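Local coordinates for Rho guanine nucleotide exchange factor 3 (Mus musculus, PDB 2Z0Q), which acts as a guanine nucleotide exchange factor for the small GTPases RhoA and RhoB, seen here as its DH-PH fragment, at residues S158-V161 with K162-L165; L166-E169 with I170-T174; L184-A187 with I188-Q192. All coordinates share one frame; numbering follows the deposited sequence.

Contact 1 (S158-V161 with K162-L165); sequences SRLV and KYPL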
ATOM      1  N   SER A 158       6.369  -2.725   4.472  1.00 20.99           N
ATOM      2  CA  SER A 158       7.144  -3.760   3.767  1.00 21.19           C
ATOM      3  C   SER A 158       8.163  -4.394   4.683  1.00 21.22           C
ATOM      4  O   SER A 158       8.426  -5.604   4.604  1.00 20.48           O
ATOM      5  CB  SER A 158       7.849  -3.179   2.534  1.00 22.65           C
ATOM      6  OG  SER A 158       6.897  -2.756   1.583  1.00 27.45           O
ATOM      7  N   ARG A 159       8.760  -3.576   5.552  1.00 18.23           N
ATOM      8  CA  ARG A 159       9.731  -4.131   6.468  1.00 19.48           C
ATOM      9  C   ARG A 159       9.016  -5.069   7.459  1.00 16.44           C
ATOM     10  O   ARG A 159       9.477  -6.161   7.706  1.00 15.70           O
ATOM     11  CB  ARG A 159      10.471  -3.016   7.225  1.00 18.47           C
ATOM     12  CG  ARG A 159      11.441  -3.548   8.282  1.00 19.22           C
ATOM     13  CD  ARG A 159      12.738  -3.952   7.640  1.00 18.83           C
ATOM     14  NE  ARG A 159      13.788  -4.307   8.588  1.00 16.34           N
ATOM     15  CZ  ARG A 159      14.873  -4.982   8.237  1.00 15.06           C
ATOM     16  NH1 ARG A 159      15.039  -5.344   6.954  1.00 16.88           N
ATOM     17  NH2 ARG A 159      15.726  -5.381   9.167  1.00 13.91           N
ATOM     18  N   LEU A 160       7.895  -4.632   8.026  1.00 18.29           N
ATOM     19  CA  LEU A 160       7.187  -5.471   8.991  1.00 17.71           C
ATOM     20  C   LEU A 160       6.866  -6.848   8.404  1.00 16.78           C
ATOM     21  O   LEU A 160       7.085  -7.871   9.029  1.00 16.14           O
ATOM     22  CB  LEU A 160       5.890  -4.794   9.429  1.00 20.83           C
ATOM     23  CG  LEU A 160       5.088  -5.603  10.425  1.00 22.45           C
ATOM     24  CD1 LEU A 160       5.720  -5.490  11.809  1.00 24.96           C
ATOM     25  CD2 LEU A 160       3.656  -5.045  10.434  1.00 24.94           C
ATOM     26  N   VAL A 161       6.335  -6.845   7.191  1.00 16.04           N
ATOM     27  CA  VAL A 161       5.941  -8.066   6.501  1.00 18.18           C
ATOM     28  C   VAL A 161       7.097  -9.013   6.245  1.00 16.80           C
ATOM     29  O   VAL A 161       6.906 -10.236   6.190  1.00 16.90           O
ATOM     30  CB  VAL A 161       5.215  -7.685   5.160  1.00 17.01           C
ATOM     31  CG1 VAL A 161       5.252  -8.826   4.133  1.00 22.18           C
ATOM     32  CG2 VAL A 161       3.813  -7.274   5.470  1.00 19.00           C
ATOM     33  N   LYS A 162       8.292  -8.441   6.128  1.00 17.28           N
ATOM     34  CA  LYS A 162       9.501  -9.183   5.842  1.00 16.27           C
ATOM     35  C   LYS A 162      10.196  -9.728   7.080  1.00 14.21           C
ATOM     36  O   LYS A 162      11.083 -10.571   6.967  1.00 13.08           O
ATOM     37  CB  LYS A 162      10.486  -8.299   5.060  1.00 19.10           C
ATOM     38  CG  LYS A 162      11.519  -9.099   4.270  1.00 26.35           C
ATOM     39  CD  LYS A 162      12.381  -8.181   3.375  1.00 29.84           C
ATOM     40  CE  LYS A 162      13.490  -8.976   2.682  1.00 32.12           C
ATOM     41  NZ  LYS A 162      14.433  -8.047   2.005  1.00 34.62           N
ATOM     42  N   TYR A 163       9.780  -9.324   8.287  1.00 13.07           N
ATOM     43  CA  TYR A 163      10.529  -9.815   9.447  1.00 13.36           C
ATOM     44  C   TYR A 163      10.517 -11.355   9.597  1.00 13.11           C
ATOM     45  O   TYR A 163      11.532 -11.956   9.924  1.00 11.73           O
ATOM     46  CB  TYR A 163      10.040  -9.160  10.756  1.00 13.04           C
ATOM     47  CG  TYR A 163      10.669  -7.806  11.049  1.00 15.22           C
ATOM     48  CD1 TYR A 163      12.062  -7.658  11.106  1.00 14.53           C
ATOM     49  CD2 TYR A 163       9.878  -6.679  11.287  1.00 15.56           C
ATOM     50  CE1 TYR A 163      12.647  -6.440  11.385  1.00 16.18           C
ATOM     51  CE2 TYR A 163      10.447  -5.468  11.565  1.00 13.95           C
ATOM     52  CZ  TYR A 163      11.840  -5.341  11.612  1.00 16.12           C
ATOM     53  OH  TYR A 163      12.427  -4.114  11.862  1.00 16.96           O
ATOM     54  N   PRO A 164       9.351 -12.009   9.382  1.00 13.50           N
ATOM     55  CA  PRO A 164       9.362 -13.467   9.531  1.00 13.35           C
ATOM     56  C   PRO A 164      10.444 -14.121   8.615  1.00 13.06           C
ATOM     57  O   PRO A 164      11.198 -14.998   9.048  1.00 13.31           O
ATOM     58  CB  PRO A 164       7.931 -13.870   9.139  1.00 13.86           C
ATOM     59  CG  PRO A 164       7.115 -12.700   9.594  1.00 14.22           C
ATOM     60  CD  PRO A 164       7.993 -11.497   9.160  1.00 12.90           C
ATOM     61  N   LEU A 165      10.499 -13.673   7.368  1.00 12.63           N
ATOM     62  CA  LEU A 165      11.464 -14.204   6.400  1.00 14.36           C
ATOM     63  C   LEU A 165      12.907 -13.977   6.885  1.00 13.98           C
ATOM     64  O   LEU A 165      13.743 -14.878   6.851  1.00 12.57           O
ATOM     65  CB  LEU A 165      11.248 -13.496   5.038  1.00 16.53           C
ATOM     66  CG  LEU A 165      12.193 -13.830   3.870  1.00 18.60           C
ATOM     67  CD1 LEU A 165      11.528 -13.356   2.517  1.00 19.16           C
ATOM     68  CD2 LEU A 165      13.525 -13.161   4.061  1.00 19.70           C
TER
HETATM   69  O   HOH W   1       8.110 -12.669   5.738  1.00 15.75           O

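Contact 2 (L166-E169 with I170-T174); sequences LLRE and ILRHT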
ATOM      1  N   LEU A 166      13.174 -12.762   7.354  1.00 14.32           N
ATOM      2  CA  LEU A 166      14.525 -12.413   7.798  1.00 13.99           C
ATOM      3  C   LEU A 166      14.947 -13.153   9.059  1.00 13.71           C
ATOM      4  O   LEU A 166      16.087 -13.617   9.157  1.00 10.63           O
ATOM      5  CB  LEU A 166      14.611 -10.900   8.046  1.00 13.60           C
ATOM      6  CG  LEU A 166      14.420  -9.956   6.882  1.00 17.97           C
ATOM      7  CD1 LEU A 166      14.241  -8.473   7.434  1.00 19.43           C
ATOM      8  CD2 LEU A 166      15.669 -10.067   5.987  1.00 18.05           C
ATOM      9  N   LEU A 167      14.041 -13.249  10.042  1.00 13.44           N
ATOM     10  CA  LEU A 167      14.393 -13.961  11.262  1.00 11.97           C
ATOM     11  C   LEU A 167      14.468 -15.472  10.988  1.00 12.38           C
ATOM     12  O   LEU A 167      15.257 -16.154  11.602  1.00 11.90           O
ATOM     13  CB  LEU A 167      13.363 -13.696  12.370  1.00 14.64           C
ATOM     14  CG  LEU A 167      13.204 -12.215  12.703  1.00 17.51           C
ATOM     15  CD1 LEU A 167      12.376 -12.079  14.022  1.00 18.50           C
ATOM     16  CD2 LEU A 167      14.569 -11.550  12.855  1.00 19.49           C
ATOM     17  N   ARG A 168      13.632 -15.995  10.079  1.00 12.12           N
ATOM     18  CA  ARG A 168      13.711 -17.419   9.799  1.00 13.01           C
ATOM     19  C   ARG A 168      15.036 -17.779   9.069  1.00 13.50           C
ATOM     20  O   ARG A 168      15.546 -18.889   9.194  1.00 13.40           O
ATOM     21  CB  ARG A 168      12.465 -17.897   8.988  1.00 12.35           C
ATOM     22  CG  ARG A 168      12.357 -19.401   9.011  1.00 14.47           C
ATOM     23  CD  ARG A 168      11.080 -19.907   8.327  1.00 16.61           C
ATOM     24  NE  ARG A 168       9.866 -19.381   8.935  1.00 15.69           N
ATOM     25  CZ  ARG A 168       9.081 -18.434   8.406  1.00 15.42           C
ATOM     26  NH1 ARG A 168       9.353 -17.855   7.234  1.00 16.88           N
ATOM     27  NH2 ARG A 168       7.973 -18.079   9.051  1.00 15.34           N
ATOM     28  N   GLU A 169      15.571 -16.833   8.300  1.00 11.86           N
ATOM     29  CA  GLU A 169      16.856 -17.042   7.601  1.00 12.70           C
ATOM     30  C   GLU A 169      17.936 -17.216   8.696  1.00 12.27           C
ATOM     31  O   GLU A 169      18.836 -18.039   8.543  1.00 13.66           O
ATOM     32  CB  GLU A 169      17.149 -15.866   6.677  1.00 13.49           C
ATOM     33  CG  GLU A 169      18.535 -15.958   5.943  1.00 15.23           C
ATOM     34  CD  GLU A 169      18.640 -17.219   5.085  1.00 18.06           C
ATOM     35  OE1 GLU A 169      17.578 -17.696   4.615  1.00 18.61           O
ATOM     36  OE2 GLU A 169      19.769 -17.712   4.842  1.00 18.83           O
ATOM     37  N   ILE A 170      17.855 -16.465   9.806  1.00 11.14           N
ATOM     38  CA  ILE A 170      18.811 -16.682  10.898  1.00 10.57           C
ATOM     39  C   ILE A 170      18.555 -18.053  11.569  1.00 11.62           C
ATOM     40  O   ILE A 170      19.472 -18.849  11.808  1.00 11.35           O
ATOM     41  CB  ILE A 170      18.706 -15.596  11.991  1.00 11.85           C
ATOM     42  CG1 ILE A 170      18.830 -14.198  11.361  1.00 11.58           C
ATOM     43  CG2 ILE A 170      19.782 -15.838  13.042  1.00 13.27           C
ATOM     44  CD1 ILE A 170      18.515 -13.034  12.344  1.00 12.75           C
ATOM     45  N   LEU A 171      17.275 -18.319  11.848  1.00  9.91           N
ATOM     46  CA  LEU A 171      16.896 -19.559  12.523  1.00 10.19           C
ATOM     47  C   LEU A 171      17.365 -20.825  11.798  1.00 12.74           C
ATOM     48  O   LEU A 171      17.852 -21.778  12.418  1.00 12.59           O
ATOM     49  CB  LEU A 171      15.347 -19.602  12.651  1.00 10.37           C
ATOM     50  CG  LEU A 171      14.826 -20.929  13.236  1.00 13.62           C
ATOM     51  CD1 LEU A 171      15.364 -21.189  14.636  1.00 16.01           C
ATOM     52  CD2 LEU A 171      13.311 -20.842  13.264  1.00 14.79           C
ATOM     53  N   ARG A 172      17.208 -20.852  10.473  1.00 12.81           N
ATOM     54  CA  ARG A 172      17.565 -22.085   9.774  1.00 14.77           C
ATOM     55  C   ARG A 172      19.048 -22.410   9.794  1.00 15.09           C
ATOM     56  O   ARG A 172      19.430 -23.541   9.563  1.00 14.75           O
ATOM     57  CB  ARG A 172      17.004 -22.114   8.330  1.00 14.21           C
ATOM     58  CG  ARG A 172      17.592 -21.118   7.329  1.00 14.70           C
ATOM     59  CD  ARG A 172      17.093 -21.475   5.880  1.00 15.17           C
ATOM     60  NE  ARG A 172      15.629 -21.571   5.858  1.00 15.63           N
ATOM     61  CZ  ARG A 172      14.804 -20.537   5.691  1.00 15.46           C
ATOM     62  NH1 ARG A 172      15.282 -19.311   5.501  1.00 14.61           N
ATOM     63  NH2 ARG A 172      13.475 -20.722   5.776  1.00 13.60           N
ATOM     64  N   HIS A 173      19.886 -21.435  10.110  1.00 14.23           N
ATOM     65  CA  HIS A 173      21.327 -21.710  10.208  1.00 15.44           C
ATOM     66  C   HIS A 173      21.768 -21.708  11.681  1.00 14.90           C
ATOM     67  O   HIS A 173      22.964 -21.730  12.000  1.00 16.30           O
ATOM     68  CB  HIS A 173      22.110 -20.679   9.416  1.00 12.69           C
ATOM     69  CG  HIS A 173      21.686 -20.591   7.989  1.00 13.30           C
ATOM     70  ND1 HIS A 173      21.730 -21.675   7.142  1.00 14.98           N
ATOM     71  CD2 HIS A 173      21.158 -19.567   7.275  1.00 14.25           C
ATOM     72  CE1 HIS A 173      21.242 -21.321   5.967  1.00 13.55           C
ATOM     73  NE2 HIS A 173      20.887 -20.049   6.020  1.00 15.86           N
ATOM     74  N   THR A 174      20.803 -21.733  12.590  1.00 14.12           N
ATOM     75  CA  THR A 174      21.113 -21.756  14.023  1.00 15.99           C
ATOM     76  C   THR A 174      21.101 -23.221  14.517  1.00 18.37           C
ATOM     77  O   THR A 174      20.080 -23.923  14.392  1.00 18.47           O
ATOM     78  CB  THR A 174      20.075 -20.914  14.842  1.00 15.81           C
ATOM     79  OG1 THR A 174      20.080 -19.541  14.390  1.00 16.04           O
ATOM     80  CG2 THR A 174      20.426 -20.927  16.335  1.00 18.37           C
TER

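Contact 3 (L184-A187 with I188-Q192); sequences LEEA and INIIQ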
ATOM      1  N   LEU A 184      14.216 -17.347  18.512  1.00 12.66           N
ATOM      2  CA  LEU A 184      13.851 -16.941  17.158  1.00 12.09           C
ATOM      3  C   LEU A 184      12.494 -17.504  16.780  1.00 13.07           C
ATOM      4  O   LEU A 184      11.701 -16.816  16.150  1.00 11.36           O
ATOM      5  CB  LEU A 184      14.924 -17.398  16.154  1.00 12.72           C
ATOM      6  CG  LEU A 184      16.205 -16.547  16.217  1.00 15.03           C
ATOM      7  CD1 LEU A 184      17.327 -17.281  15.517  1.00 14.74           C
ATOM      8  CD2 LEU A 184      15.946 -15.148  15.583  1.00 15.68           C
ATOM      9  N   GLU A 185      12.243 -18.764  17.136  1.00 13.40           N
ATOM     10  CA  GLU A 185      10.924 -19.342  16.838  1.00 15.24           C
ATOM     11  C   GLU A 185       9.832 -18.461  17.498  1.00 13.80           C
ATOM     12  O   GLU A 185       8.768 -18.218  16.916  1.00 12.49           O
ATOM     13  CB  GLU A 185      10.858 -20.795  17.354  1.00 19.17           C
ATOM     14  CG  GLU A 185      11.735 -21.716  16.497  1.00 24.55           C
ATOM     15  CD  GLU A 185      11.981 -23.099  17.086  1.00 32.06           C
ATOM     16  OE1 GLU A 185      11.648 -23.317  18.274  1.00 34.76           O
ATOM     17  OE2 GLU A 185      12.530 -23.972  16.345  1.00 34.94           O
ATOM     18  N   GLU A 186      10.110 -17.988  18.705  1.00 12.01           N
ATOM     19  CA  GLU A 186       9.154 -17.138  19.389  1.00 11.37           C
ATOM     20  C   GLU A 186       8.936 -15.812  18.656  1.00 13.09           C
ATOM     21  O   GLU A 186       7.820 -15.421  18.385  1.00 11.48           O
ATOM     22  CB  GLU A 186       9.596 -16.899  20.838  1.00 12.19           C
ATOM     23  CG  GLU A 186       8.839 -15.748  21.513  1.00 10.06           C
ATOM     24  CD  GLU A 186       9.247 -15.482  22.988  1.00 12.25           C
ATOM     25  OE1 GLU A 186      10.230 -16.059  23.464  1.00 12.81           O
ATOM     26  OE2 GLU A 186       8.546 -14.652  23.663  1.00 13.12           O
ATOM     27  N   ALA A 187      10.039 -15.139  18.306  1.00 12.17           N
ATOM     28  CA  ALA A 187       9.940 -13.872  17.631  1.00 11.84           C
ATOM     29  C   ALA A 187       9.187 -13.989  16.309  1.00 10.89           C
ATOM     30  O   ALA A 187       8.395 -13.117  15.965  1.00 11.50           O
ATOM     31  CB  ALA A 187      11.366 -13.299  17.401  1.00 11.78           C
ATOM     32  N   ILE A 188       9.491 -15.039  15.565  1.00 11.12           N
ATOM     33  CA  ILE A 188       8.835 -15.235  14.284  1.00 11.73           C
ATOM     34  C   ILE A 188       7.331 -15.407  14.512  1.00 11.96           C
ATOM     35  O   ILE A 188       6.514 -14.747  13.867  1.00 12.82           O
ATOM     36  CB  ILE A 188       9.408 -16.475  13.576  1.00 11.54           C
ATOM     37  CG1 ILE A 188      10.848 -16.193  13.126  1.00 14.87           C
ATOM     38  CG2 ILE A 188       8.541 -16.822  12.352  1.00 13.83           C
ATOM     39  CD1 ILE A 188      11.633 -17.445  12.820  1.00 14.83           C
ATOM     40  N   ASN A 189       6.954 -16.271  15.442  1.00 13.37           N
ATOM     41  CA  ASN A 189       5.504 -16.503  15.703  1.00 13.12           C
ATOM     42  C   ASN A 189       4.786 -15.250  16.132  1.00 13.63           C
ATOM     43  O   ASN A 189       3.654 -14.955  15.685  1.00 12.41           O
ATOM     44  CB  ASN A 189       5.288 -17.527  16.813  1.00 13.82           C
ATOM     45  CG  ASN A 189       3.853 -18.041  16.858  1.00 20.78           C
ATOM     46  OD1 ASN A 189       3.480 -18.880  16.042  1.00 24.67           O
ATOM     47  ND2 ASN A 189       3.028 -17.519  17.791  1.00 20.41           N
ATOM     48  N   ILE A 190       5.411 -14.503  17.019  1.00 12.73           N
ATOM     49  CA  ILE A 190       4.777 -13.283  17.512  1.00 14.88           C
ATOM     50  C   ILE A 190       4.572 -12.253  16.375  1.00 14.41           C
ATOM     51  O   ILE A 190       3.510 -11.650  16.263  1.00 14.14           O
ATOM     52  CB  ILE A 190       5.620 -12.658  18.614  1.00 16.99           C
ATOM     53  CG1 ILE A 190       5.680 -13.617  19.803  1.00 18.62           C
ATOM     54  CG2 ILE A 190       5.046 -11.273  19.012  1.00 18.86           C
ATOM     55  CD1 ILE A 190       4.344 -13.975  20.442  1.00 21.93           C
ATOM     56  N   ILE A 191       5.588 -12.075  15.536  1.00 13.21           N
ATOM     57  CA  ILE A 191       5.471 -11.122  14.438  1.00 13.21           C
ATOM     58  C   ILE A 191       4.443 -11.639  13.422  1.00 13.03           C
ATOM     59  O   ILE A 191       3.702 -10.845  12.853  1.00 13.46           O
ATOM     60  CB  ILE A 191       6.864 -10.852  13.785  1.00 13.77           C
ATOM     61  CG1 ILE A 191       7.720 -10.065  14.779  1.00 16.33           C
ATOM     62  CG2 ILE A 191       6.731  -9.952  12.535  1.00 16.48           C
ATOM     63  CD1 ILE A 191       9.201 -10.027  14.369  1.00 16.53           C
ATOM     64  N   GLN A 192       4.380 -12.949  13.203  1.00 12.39           N
ATOM     65  CA  GLN A 192       3.357 -13.424  12.278  1.00 15.51           C
ATOM     66  C   GLN A 192       1.969 -13.012  12.773  1.00 16.29           C
ATOM     67  O   GLN A 192       1.095 -12.631  11.963  1.00 16.31           O
ATOM     68  CB  GLN A 192       3.426 -14.928  12.114  1.00 13.77           C
ATOM     69  CG  GLN A 192       4.681 -15.346  11.339  1.00 15.57           C
ATOM     70  CD  GLN A 192       4.834 -16.839  11.278  1.00 19.31           C
ATOM     71  OE1 GLN A 192       4.887 -17.497  12.317  1.00 18.82           O
ATOM     72  NE2 GLN A 192       4.887 -17.389  10.063  1.00 19.29           N
TER

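Contact 1 (S158-V161 with K162-L165)
Tyr163 folds back over the preceding turn of its helix, and Arg159 meets it there: the NE atom of Arg159 lies 3.6 Å from Tyr163 OH and 3.7 Å from Tyr163 CE1. The two side chains cross at about a right angle, with guanidinium and ring planes 71° apart, and the phenol oxygen sits at the edge of the guanidinium, near its plane. Arg159 CG stands anti to the backbone N (chi1 176°), and a bend at the next bond then carries the chain past the hydroxyl end of the ring. One face of the ring rests on the carbonyl oxygen of Arg159, its CD2 atom 3.6 Å from Arg159 O. Both polar ends converge on Glu31 of helix 15-51, which forms a salt bridge with Arg159 and accepts a hydrogen bond from Tyr163. This is the packed side of helix 155-172 in the all-helical DH domain, and here Leu160 and Tyr163 also press against helix 180-213. A phenylalanine in place of Tyr163 would probably leave the Glu31 carboxylate without its hydroxyl partner, Arg159 remaining as its mate from this turn. Pro164 has no N-H to give and the helix kinks, although its ring still packs on helix 180-213; Tyr163 N bonds to Leu160 O at 162°, but from above the carbonyl plane. Val161 and Lys162 lie on the looser, solvent-facing side, where Lys162 N makes only weak bonds to Ser158 O and Arg159 O, and a water spans the kink, donating to Val161 O at 2.8 Å and accepting from Leu165 N at 3.1 Å.

Contact 2 (L166-E169 with I170-T174)
Glu169 spreads its two carboxylate oxygens between Arg172 and His173, three and four residues further along, just under and just over one helical turn, at the C-terminal end of helix 155-172 in the DH domain. Glu169 CG is anti to the backbone N (chi1 177°), and a bend at chi2 turns the carboxylate along the helix towards its end. Arg172 NH1 donates to Glu169 OE1 at 2.9 Å in a salt bridge; the oxygen lies near the guanidinium plane, yet is itself met from above the carboxylate plane. His173 approaches the other oxygen edge-on, its NE2 donating to Glu169 OE2 at 2.8 Å. That oxygen lies in the imidazole plane, although the ring and carboxylate planes are 61° apart. Two donors, one on each oxygen, are likely to limit the rotation of the carboxylate, and its charge is likely to favour a protonated imidazole.

The guanidinium of Arg172 also lies with one face over Arg168 O, while its NH2 packs 3.6 Å from Arg168 CD. Ahead of them, Leu167 and Ile170 meet through Leu167 CD2 and Ile170 CD1, 4.2 Å apart, on the side of the helix that is buried against its neighbours: Leu167 touches helix 180-213 and Ile170 touches helix 15-51. Where the helix gives way to the loop, Ile170 O accepts two bonds from opposite faces of its carbonyl plane, one from His173 N and the other from Thr174 OG1 at 2.7 Å.

Contact 3 (L184-A187 with I188-Q192)
Ile188 lays its longer branch back along the carbonyl of Leu184, one turn earlier in helix 180-213, with Ile188 CG1 3.2 Å and Ile188 CD1 3.4 Å from Leu184 O. With chi1 at -70°, CG1 points away from its own carbonyl carbon and sends this branch towards the preceding turn. The same oxygen receives the backbone N-H of Ile188 at 2.9 Å, nearly along the C=O axis, so Leu184 O is met by an N-H and flanked by methylene and methyl carbons of one residue. Ala187 is the other residue largely enclosed by this part of the helix. Its carbonyl takes the N-H of Ile191 at 3.0 Å, and the side chain of Ile191 repeats the pattern of Ile188, its CG1 atom lying 3.3 Å from Ala187 O. The methyl of Ala187 touches Leu102 and Leu167, from two other parts of the DH domain. Ile188 faces Leu167 and Arg168 of helix 155-172, while Ile191 shares Leu102 with Ala187, so the buried residues of this segment line the seam where helix 180-213 packs on helix 155-172 and on the loop holding Leu102, inside the helical bundle of the DH domain. The exposed side differs. Glu186 and Ile190 run side by side and point the same way, their CG and CG1 atoms 4.2 Å apart, and Ile190 N bonds to Glu186 O with an N-H angle of 166°. Next to them, Asn189 N bonds to Glu185 O at 3.0 Å, continuing the unbroken ladder of i to i+4 bonds.

From the N terminus, helix 155-172 carries contact 1 and then, directly after it, contact 2, the second beginning where the first ends; Arg159 NH1 touches Leu166 CD1 across their boundary. The chain then turns through a loop into helix 180-213, where contact 3 lies. Each contact spans neighbouring turns of one helix, so none closes a loop, and the three follow in series without nesting or crossing. The two helices pack together inside the DH domain: Tyr163 and Pro164 of contact 1 rest on Ile191, while Leu167, Arg168 and Leu171 of contact 2 meet Ile188, Gln192 and Glu185 of contact 3.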